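PDB 2OQT: ascorbate-specific PTS system EIIA component from Streptococcus pyogenes serotype M1, which probably serves as the cytoplasmic IIA component of a phosphoenolpyruvate-dependent phosphotransferase system, relaying phosphoryl groups for the uptake and phosphorylation of ascorbate. Local coordinates for residues A[28-33]-A[82-87]; A[66-71]-A[101-106]; A[77-82]-A[105-110]. All blocks are in the same frame, centred on the assembly; numbering follows the deposited sequence.

Contact 1: A[28-33]-A[82-87]; sequences RLAVQP and ALITLT
Ile84 meets Leu29, Ala30 and Pro33 where helix 23-36 packs on strand 80-86, an element of the alpha/beta arrangement in which helices cover a mixed sheet. Its CG1 reaches the methyl of Ala30 (CB, 3.9 Å), and its CD1 lies 3.8 Å from the CA of Ala30. The same CD1 touches Leu29 CB at 3.9 Å, while the other branch, CG2, meets the ring carbon CG of Pro33 at 4.1 Å, the two side chains crossing at about a right angle. With chi1 at 79°, CG1 sits between the backbone N and the carbonyl carbon of Ile84 and carries CD1 over Leu29 and Ala30; CG2 reaches Leu29 O as well as the proline ring, and both branches stay close to Ala30 CA. Ala82 is small enough for its CB to fit 3.6 Å from Ala30 O and 4.3 Å from Pro33 CB. Alanine suits position 30 because a single methyl lets the strand come near: the helix and strand axes approach to 7.8 Å, and their directions are 146° apart. Proline suits position 33 differently. Lacking an N-H, it makes no bond to the preceding turn and the helix kinks there, while its ring offers a compact apolar surface to the sheet. Farther out, Leu18 and Arg15 of strand 14-18 also touch Ile84, Ala30 rests on Leu101 of strand 97-105, and Pro33 O accepts a weak hydrogen bond from Ser37 OG.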
loop_
_atom_site.group_PDB
_atom_site.type_symbol
_atom_site.label_atom_id
_atom_site.label_comp_id
_atom_site.label_asym_id
_atom_site.label_seq_id
_atom_site.Cartn_x
_atom_site.Cartn_y
_atom_site.Cartn_z
ATOM N N ARG A 28 -5.244 -6.718 -6.165
ATOM C CA ARG A 28 -6.271 -6.061 -6.958
ATOM C C ARG A 28 -6.968 -4.984 -6.129
ATOM O O ARG A 28 -7.103 -3.839 -6.559
ATOM C CB ARG A 28 -7.277 -7.097 -7.455
ATOM C CG ARG A 28 -8.461 -6.553 -8.227
ATOM C CD ARG A 28 -9.287 -7.710 -8.781
ATOM N NE ARG A 28 -8.809 -8.140 -10.100
ATOM C CZ ARG A 28 -8.793 -9.406 -10.524
ATOM N NH1 ARG A 28 -9.218 -10.387 -9.718
ATOM N NH2 ARG A 28 -8.332 -9.690 -11.740
ATOM N N LEU A 29 -7.402 -5.360 -4.925
ATOM C CA LEU A 29 -8.152 -4.449 -4.051
ATOM C C LEU A 29 -7.272 -3.295 -3.619
ATOM O O LEU A 29 -7.768 -2.213 -3.323
ATOM C CB LEU A 29 -8.708 -5.194 -2.813
ATOM C CG LEU A 29 -9.849 -6.243 -2.959
ATOM C CD1 LEU A 29 -9.971 -7.019 -1.655
ATOM C CD2 LEU A 29 -11.237 -5.621 -3.389
ATOM N N ALA A 30 -5.960 -3.517 -3.578
ATOM C CA ALA A 30 -5.070 -2.523 -3.035
ATOM C C ALA A 30 -4.743 -1.476 -4.096
ATOM O O ALA A 30 -4.432 -0.322 -3.777
ATOM C CB ALA A 30 -3.822 -3.175 -2.490
ATOM N N VAL A 31 -4.806 -1.876 -5.357
ATOM C CA VAL A 31 -4.502 -0.984 -6.476
ATOM C C VAL A 31 -5.774 -0.253 -6.936
ATOM O O VAL A 31 -5.715 0.833 -7.488
ATOM C CB VAL A 31 -3.889 -1.772 -7.682
ATOM C CG1 VAL A 31 -3.525 -0.824 -8.821
ATOM C CG2 VAL A 31 -2.638 -2.564 -7.276
ATOM N N GLN A 32 -6.931 -0.872 -6.723
ATOM C CA GLN A 32 -8.203 -0.304 -7.154
ATOM C C GLN A 32 -8.342 1.169 -6.788
ATOM O O GLN A 32 -8.522 2.004 -7.664
ATOM C CB GLN A 32 -9.365 -1.140 -6.609
ATOM C CG GLN A 32 -10.719 -0.727 -7.129
ATOM C CD GLN A 32 -10.687 -0.463 -8.606
ATOM O OE1 GLN A 32 -10.433 -1.371 -9.407
ATOM N NE2 GLN A 32 -10.917 0.806 -8.989
ATOM N N PRO A 33 -8.190 1.523 -5.511
ATOM C CA PRO A 33 -8.413 2.946 -5.157
ATOM C C PRO A 33 -7.575 3.951 -5.965
ATOM O O PRO A 33 -7.794 5.174 -5.847
ATOM C CB PRO A 33 -8.001 3.011 -3.684
ATOM C CG PRO A 33 -8.173 1.657 -3.182
ATOM C CD PRO A 33 -7.798 0.733 -4.335
ATOM N N ALA A 82 -1.911 4.411 -1.963
ATOM C CA ALA A 82 -3.193 3.903 -1.551
ATOM C C ALA A 82 -2.977 3.154 -0.231
ATOM O O ALA A 82 -1.832 2.857 0.118
ATOM C CB ALA A 82 -3.807 3.022 -2.649
ATOM N N LEU A 83 -4.051 2.903 0.528
ATOM C CA LEU A 83 -3.966 2.173 1.820
ATOM C C LEU A 83 -5.219 1.396 2.116
ATOM O O LEU A 83 -6.308 1.967 2.321
ATOM C CB LEU A 83 -3.625 3.090 2.992
ATOM C CG LEU A 83 -3.565 2.624 4.460
ATOM C CD1 LEU A 83 -3.366 1.180 4.623
ATOM C CD2 LEU A 83 -2.419 3.334 5.193
ATOM N N ILE A 84 -5.063 0.084 2.156
ATOM C CA ILE A 84 -6.190 -0.787 2.419
ATOM C C ILE A 84 -5.918 -1.711 3.614
ATOM O O ILE A 84 -4.781 -1.902 4.051
ATOM C CB ILE A 84 -6.728 -1.525 1.140
ATOM C CG1 ILE A 84 -5.846 -2.725 0.765
ATOM C CG2 ILE A 84 -6.865 -0.554 -0.017
ATOM C CD1 ILE A 84 -6.605 -3.919 0.183
ATOM N N THR A 85 -6.996 -2.249 4.149
ATOM C CA THR A 85 -6.990 -2.896 5.444
ATOM C C THR A 85 -7.858 -4.097 5.213
ATOM O O THR A 85 -8.899 -3.992 4.579
ATOM C CB THR A 85 -7.507 -1.877 6.545
ATOM O OG1 THR A 85 -6.405 -1.452 7.375
ATOM C CG2 THR A 85 -8.674 -2.420 7.391
ATOM N N LEU A 86 -7.370 -5.252 5.635
ATOM C CA LEU A 86 -8.060 -6.499 5.437
ATOM C C LEU A 86 -8.605 -6.969 6.750
ATOM O O LEU A 86 -7.941 -6.878 7.782
ATOM C CB LEU A 86 -7.125 -7.571 4.894
ATOM C CG LEU A 86 -6.698 -7.391 3.438
ATOM C CD1 LEU A 86 -5.690 -8.487 2.998
ATOM C CD2 LEU A 86 -7.893 -7.305 2.480
ATOM N N THR A 87 -9.838 -7.442 6.673
ATOM C CA THR A 87 -10.504 -8.242 7.675
ATOM C C THR A 87 -9.657 -9.426 8.173
ATOM O O THR A 87 -9.367 -9.558 9.389
ATOM C CB THR A 87 -11.805 -8.766 7.027
ATOM O OG1 THR A 87 -12.872 -7.845 7.309
ATOM C CG2 THR A 87 -12.139 -10.188 7.474
#

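Contact 2: A[66-71]-A[101-106]; sequences AMPHAE and LLTLAA
Ala66 O receives the backbone N-H of Leu102 at 2.8 Å, which ties the end of strand 64-66 to strand 97-105 as a parallel neighbour. The bond is bent at the hydrogen, 144°, and the same oxygen takes a CA-H...O contact from Leu101 CA at 3.1 Å. Two residues on, the straighter bond from Leu104 N to Pro68 O (3.1 Å, 166°) continues the pairing, although the intervening chain is no longer regular strand; Pro68 O has Thr103 CA close by, at 3.4 Å. Proline can serve here because only its carbonyl is called upon. Its ring packs against both Leu101 and Thr103, with CG 3.8 Å from Leu101 CD2, and crosses each side chain at about a right angle. The hydroxyl of Thr103, beside that ring, makes a weak hydrogen bond to Ala30 O. Leu104 O and Ala70 N are both satisfied by Tyr44 OH. Selenomethionine Met67, its chain bent at chi3, lies alongside Leu104 and points the same way, its CE 3.4 Å from Leu104 CD1, while His69 CB packs against Leu104 CB at 4.1 Å. The His69 ring meets His112 and is edge-to-face with Tyr58; EIIA proteins carry the phosphoryl group on a histidine, and this pairing is consistent with such a site. Helix 111-124 covers Met67, Leu102 and Leu104, helix 42-55 contributes Tyr44, and strand 80-86 pairs antiparallel with 97-105.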
loop_
_atom_site.group_PDB
_atom_site.type_symbol
_atom_site.label_atom_id
_atom_site.label_comp_id
_atom_site.label_asym_id
_atom_site.label_seq_id
_atom_site.Cartn_x
_atom_site.Cartn_y
_atom_site.Cartn_z
ATOM N N ALA A 66 2.177 -5.338 3.135
ATOM C CA ALA A 66 2.818 -5.274 1.814
ATOM C C ALA A 66 2.725 -3.850 1.317
ATOM O O ALA A 66 1.755 -3.183 1.577
ATOM C CB ALA A 66 2.156 -6.190 0.856
HETATM N N MSE A 67 3.739 -3.388 0.608
HETATM C CA MSE A 67 3.645 -2.148 -0.147
HETATM C C MSE A 67 3.776 -2.427 -1.649
HETATM O O MSE A 67 4.817 -2.197 -2.262
HETATM C CB MSE A 67 4.676 -1.144 0.335
HETATM C CG MSE A 67 5.928 -1.846 0.724
HETATM SE SE MSE A 67 7.459 -0.697 0.877
HETATM C CE MSE A 67 6.839 0.807 -0.312
ATOM N N PRO A 68 2.674 -2.892 -2.254
ATOM C CA PRO A 68 2.665 -3.418 -3.632
ATOM C C PRO A 68 3.071 -2.373 -4.618
ATOM O O PRO A 68 2.586 -1.269 -4.541
ATOM C CB PRO A 68 1.208 -3.810 -3.844
ATOM C CG PRO A 68 0.676 -3.977 -2.489
ATOM C CD PRO A 68 1.336 -2.952 -1.648
ATOM N N HIS A 69 3.969 -2.717 -5.532
ATOM C CA HIS A 69 4.427 -1.793 -6.557
ATOM C C HIS A 69 5.161 -2.611 -7.613
ATOM O O HIS A 69 5.543 -3.759 -7.354
ATOM C CB HIS A 69 5.320 -0.676 -5.982
ATOM C CG HIS A 69 6.649 -1.164 -5.476
ATOM N ND1 HIS A 69 7.808 -1.058 -6.215
ATOM C CD2 HIS A 69 6.988 -1.823 -4.336
ATOM C CE1 HIS A 69 8.806 -1.598 -5.540
ATOM N NE2 HIS A 69 8.331 -2.083 -4.405
ATOM N N ALA A 70 5.311 -2.023 -8.806
ATOM C CA ALA A 70 6.136 -2.580 -9.896
ATOM C C ALA A 70 7.157 -1.562 -10.415
ATOM O O ALA A 70 7.190 -0.393 -9.990
ATOM C CB ALA A 70 5.263 -3.090 -11.046
ATOM N N GLU A 71 8.004 -1.992 -11.347
ATOM C CA GLU A 71 8.962 -1.035 -11.901
ATOM C C GLU A 71 8.459 -0.303 -13.118
ATOM O O GLU A 71 8.467 -0.801 -14.259
ATOM C CB GLU A 71 10.377 -1.575 -11.992
ATOM C CG GLU A 71 11.019 -1.615 -10.601
ATOM C CD GLU A 71 11.154 -0.228 -9.933
ATOM O OE1 GLU A 71 10.796 0.815 -10.565
ATOM O OE2 GLU A 71 11.655 -0.201 -8.768
ATOM N N LEU A 101 -2.064 -3.506 3.144
ATOM C CA LEU A 101 -1.380 -3.174 1.878
ATOM C C LEU A 101 -1.348 -1.671 1.613
ATOM O O LEU A 101 -2.405 -1.010 1.436
ATOM C CB LEU A 101 -2.042 -3.903 0.711
ATOM C CG LEU A 101 -1.976 -5.441 0.864
ATOM C CD1 LEU A 101 -3.187 -5.995 1.637
ATOM C CD2 LEU A 101 -1.800 -6.131 -0.493
ATOM N N LEU A 102 -0.116 -1.154 1.625
ATOM C CA LEU A 102 0.205 0.186 1.160
ATOM C C LEU A 102 0.843 0.207 -0.239
ATOM O O LEU A 102 2.056 0.257 -0.395
ATOM C CB LEU A 102 1.136 0.876 2.150
ATOM C CG LEU A 102 0.761 2.334 2.381
ATOM C CD1 LEU A 102 1.114 2.735 3.800
ATOM C CD2 LEU A 102 1.420 3.230 1.379
ATOM N N THR A 103 -0.002 0.165 -1.251
ATOM C CA THR A 103 0.367 0.460 -2.622
ATOM C C THR A 103 1.074 1.769 -2.870
ATOM O O THR A 103 0.673 2.831 -2.395
ATOM C CB THR A 103 -0.880 0.431 -3.443
ATOM O OG1 THR A 103 -1.520 -0.779 -3.075
ATOM C CG2 THR A 103 -0.571 0.437 -4.942
ATOM N N LEU A 104 2.086 1.668 -3.701
ATOM C CA LEU A 104 2.923 2.785 -4.033
ATOM C C LEU A 104 3.006 2.888 -5.534
ATOM O O LEU A 104 3.292 1.899 -6.174
ATOM C CB LEU A 104 4.310 2.463 -3.497
ATOM C CG LEU A 104 5.506 3.338 -3.790
ATOM C CD1 LEU A 104 6.687 2.565 -3.248
ATOM C CD2 LEU A 104 5.707 3.522 -5.210
ATOM N N ALA A 105 2.752 4.056 -6.111
ATOM C CA ALA A 105 2.976 4.232 -7.559
ATOM C C ALA A 105 3.846 5.426 -7.867
ATOM O O ALA A 105 3.683 6.531 -7.295
ATOM C CB ALA A 105 1.645 4.304 -8.350
ATOM N N ALA A 106 4.764 5.220 -8.791
ATOM C CA ALA A 106 5.686 6.280 -9.124
ATOM C C ALA A 106 6.037 6.278 -10.580
ATOM O O ALA A 106 6.179 5.218 -11.192
ATOM C CB ALA A 106 6.977 6.174 -8.258
#

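Contact 3: A[77-82]-A[105-110]; sequences NRNAFA and AATDPS
Ala80 and Ala105 join their backbones by two hydrogen bonds, Ala105 N to Ala80 O at 3.0 Å and Ala80 N to Ala105 O at 3.2 Å. The first is nearly straight at the hydrogen, 171°, whereas the second is more bent, and in both the donor stands above the plane of the accepting carbonyl, tilted by 23° to 26°. Ala105 O gains a further CA-H...O contact from Asn79 CA at 3.3 Å. Methyl side chains suit this tight end: both alanines direct CB to the same face of the sheet, where Leu34 of helix 23-36 touches Ala80, and Val40 and Tyr44 touch Ala105. The pair is a hydrogen-bonded antiparallel bridge at the beginning of strand 80-86 and the end of strand 97-105, neighbours in the mixed sheet of this EIIA fold. Close packing continues through Asn79, whose side chain lies against the backbone of Ala106 and Thr107 and against the Thr107 methyl, its CG 4.1 Å from Ala106 CA. The CB of Ala106 packs against Ile111 of helix 111-124 while still touching the side chain of Asn79, a place where a small residue fits. The contact loosens at Asn77, Arg78 and the exposed side of Thr107. There Thr107 CG2, anti to its own carbonyl carbon and beside its N, lies 3.9 Å from Asn77 O and 4.0 Å from Arg78 N. The CB of Arg78 points away from 105-110, and its long chain suits it to distant acceptors: NH2 binds Ser37 O and Asn11 OD1.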
loop_
_atom_site.group_PDB
_atom_site.type_symbol
_atom_site.label_atom_id
_atom_site.label_comp_id
_atom_site.label_asym_id
_atom_site.label_seq_id
_atom_site.Cartn_x
_atom_site.Cartn_y
_atom_site.Cartn_z
ATOM N N ASN A 77 0.275 7.431 -14.143
ATOM C CA ASN A 77 0.311 8.824 -14.658
ATOM C C ASN A 77 0.850 9.806 -13.626
ATOM O O ASN A 77 1.386 10.882 -13.991
ATOM C CB ASN A 77 -1.026 9.299 -15.292
ATOM C CG ASN A 77 -0.913 10.714 -16.032
ATOM O OD1 ASN A 77 -0.094 10.950 -16.982
ATOM N ND2 ASN A 77 -1.754 11.643 -15.593
ATOM N N ARG A 78 0.773 9.398 -12.358
ATOM C CA ARG A 78 0.910 10.289 -11.232
ATOM C C ARG A 78 1.358 9.524 -9.986
ATOM O O ARG A 78 0.824 8.424 -9.677
ATOM C CB ARG A 78 -0.456 10.929 -10.971
ATOM C CG ARG A 78 -0.562 11.829 -9.741
ATOM C CD ARG A 78 -1.896 12.584 -9.746
ATOM N NE ARG A 78 -3.028 11.872 -9.125
ATOM C CZ ARG A 78 -4.144 11.499 -9.769
ATOM N NH1 ARG A 78 -4.268 11.703 -11.080
ATOM N NH2 ARG A 78 -5.132 10.886 -9.102
ATOM N N ASN A 79 2.334 10.107 -9.269
ATOM C CA ASN A 79 2.724 9.577 -7.954
ATOM C C ASN A 79 1.551 9.597 -6.965
ATOM O O ASN A 79 0.784 10.598 -6.850
ATOM C CB ASN A 79 3.944 10.282 -7.373
ATOM C CG ASN A 79 5.153 10.312 -8.328
ATOM O OD1 ASN A 79 5.964 11.218 -8.221
ATOM N ND2 ASN A 79 5.262 9.361 -9.268
ATOM N N ALA A 80 1.401 8.470 -6.275
ATOM C CA ALA A 80 0.226 8.208 -5.446
ATOM C C ALA A 80 0.568 7.116 -4.481
ATOM O O ALA A 80 1.512 6.339 -4.711
ATOM C CB ALA A 80 -0.947 7.769 -6.308
ATOM N N PHE A 81 -0.179 7.119 -3.383
ATOM C CA PHE A 81 -0.226 6.055 -2.421
ATOM C C PHE A 81 -1.688 5.686 -2.290
ATOM O O PHE A 81 -2.570 6.547 -2.445
ATOM C CB PHE A 81 0.228 6.491 -1.036
ATOM C CG PHE A 81 1.725 6.709 -0.886
ATOM C CD1 PHE A 81 2.619 5.620 -0.880
ATOM C CD2 PHE A 81 2.237 8.010 -0.676
ATOM C CE1 PHE A 81 4.019 5.837 -0.699
ATOM C CE2 PHE A 81 3.615 8.242 -0.497
ATOM C CZ PHE A 81 4.512 7.147 -0.505
ATOM N N ALA A 82 -1.911 4.411 -1.963
ATOM C CA ALA A 82 -3.193 3.903 -1.551
ATOM C C ALA A 82 -2.977 3.154 -0.231
ATOM O O ALA A 82 -1.832 2.857 0.118
ATOM C CB ALA A 82 -3.807 3.022 -2.649
ATOM N N ALA A 105 2.752 4.056 -6.111
ATOM C CA ALA A 105 2.976 4.232 -7.559
ATOM C C ALA A 105 3.846 5.426 -7.867
ATOM O O ALA A 105 3.683 6.531 -7.295
ATOM C CB ALA A 105 1.645 4.304 -8.350
ATOM N N ALA A 106 4.764 5.220 -8.791
ATOM C CA ALA A 106 5.686 6.280 -9.124
ATOM C C ALA A 106 6.037 6.278 -10.580
ATOM O O ALA A 106 6.179 5.218 -11.192
ATOM C CB ALA A 106 6.977 6.174 -8.258
ATOM N N THR A 107 6.207 7.486 -11.104
ATOM C CA THR A 107 6.742 7.718 -12.442
ATOM C C THR A 107 8.297 7.745 -12.472
ATOM O O THR A 107 8.881 7.630 -13.550
ATOM C CB THR A 107 6.243 9.040 -12.995
ATOM O OG1 THR A 107 6.961 10.089 -12.358
ATOM C CG2 THR A 107 4.734 9.257 -12.747
ATOM N N ASP A 108 8.967 7.903 -11.315
ATOM C CA ASP A 108 10.447 7.765 -11.238
ATOM C C ASP A 108 10.945 6.710 -10.242
ATOM O O ASP A 108 10.626 6.781 -9.053
ATOM C CB ASP A 108 11.142 9.103 -10.939
ATOM C CG ASP A 108 12.675 9.010 -11.053
ATOM O OD1 ASP A 108 13.178 8.302 -11.959
ATOM O OD2 ASP A 108 13.392 9.636 -10.242
ATOM N N PRO A 109 11.802 5.777 -10.706
ATOM C CA PRO A 109 12.065 4.580 -9.905
ATOM C C PRO A 109 12.856 4.803 -8.612
ATOM O O PRO A 109 12.817 3.944 -7.757
ATOM C CB PRO A 109 12.897 3.706 -10.850
ATOM C CG PRO A 109 13.674 4.728 -11.665
ATOM C CD PRO A 109 12.615 5.787 -11.940
ATOM N N SER A 110 13.570 5.912 -8.471
ATOM C CA SER A 110 14.408 6.119 -7.292
ATOM C C SER A 110 13.685 6.795 -6.118
ATOM O O SER A 110 14.192 6.822 -4.990
ATOM C CB SER A 110 15.726 6.815 -7.645
ATOM O OG SER A 110 15.542 7.837 -8.614
#

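How the contacts relate
The three contacts share one sheet. Contacts 1 and 2, with centres about 11 Å apart, are joined by a probable hydrogen bond from Ile84 N to Leu101 O at 3.0 Å, and Ala30 CB packs on Leu101 CB at 3.7 Å. Contacts 2 and 3 are closer, about 9 Å between centres, and share Ala105 and Ala106; Ala82 N to Thr103 O, 3.1 Å, is a probable hydrogen bond between them. Contacts 1 and 3 have Ala82 in common, yet their centres are about 16 Å apart. Contacts 2 and 3 both adjoin His112, beside the possible phosphoryl-transfer site.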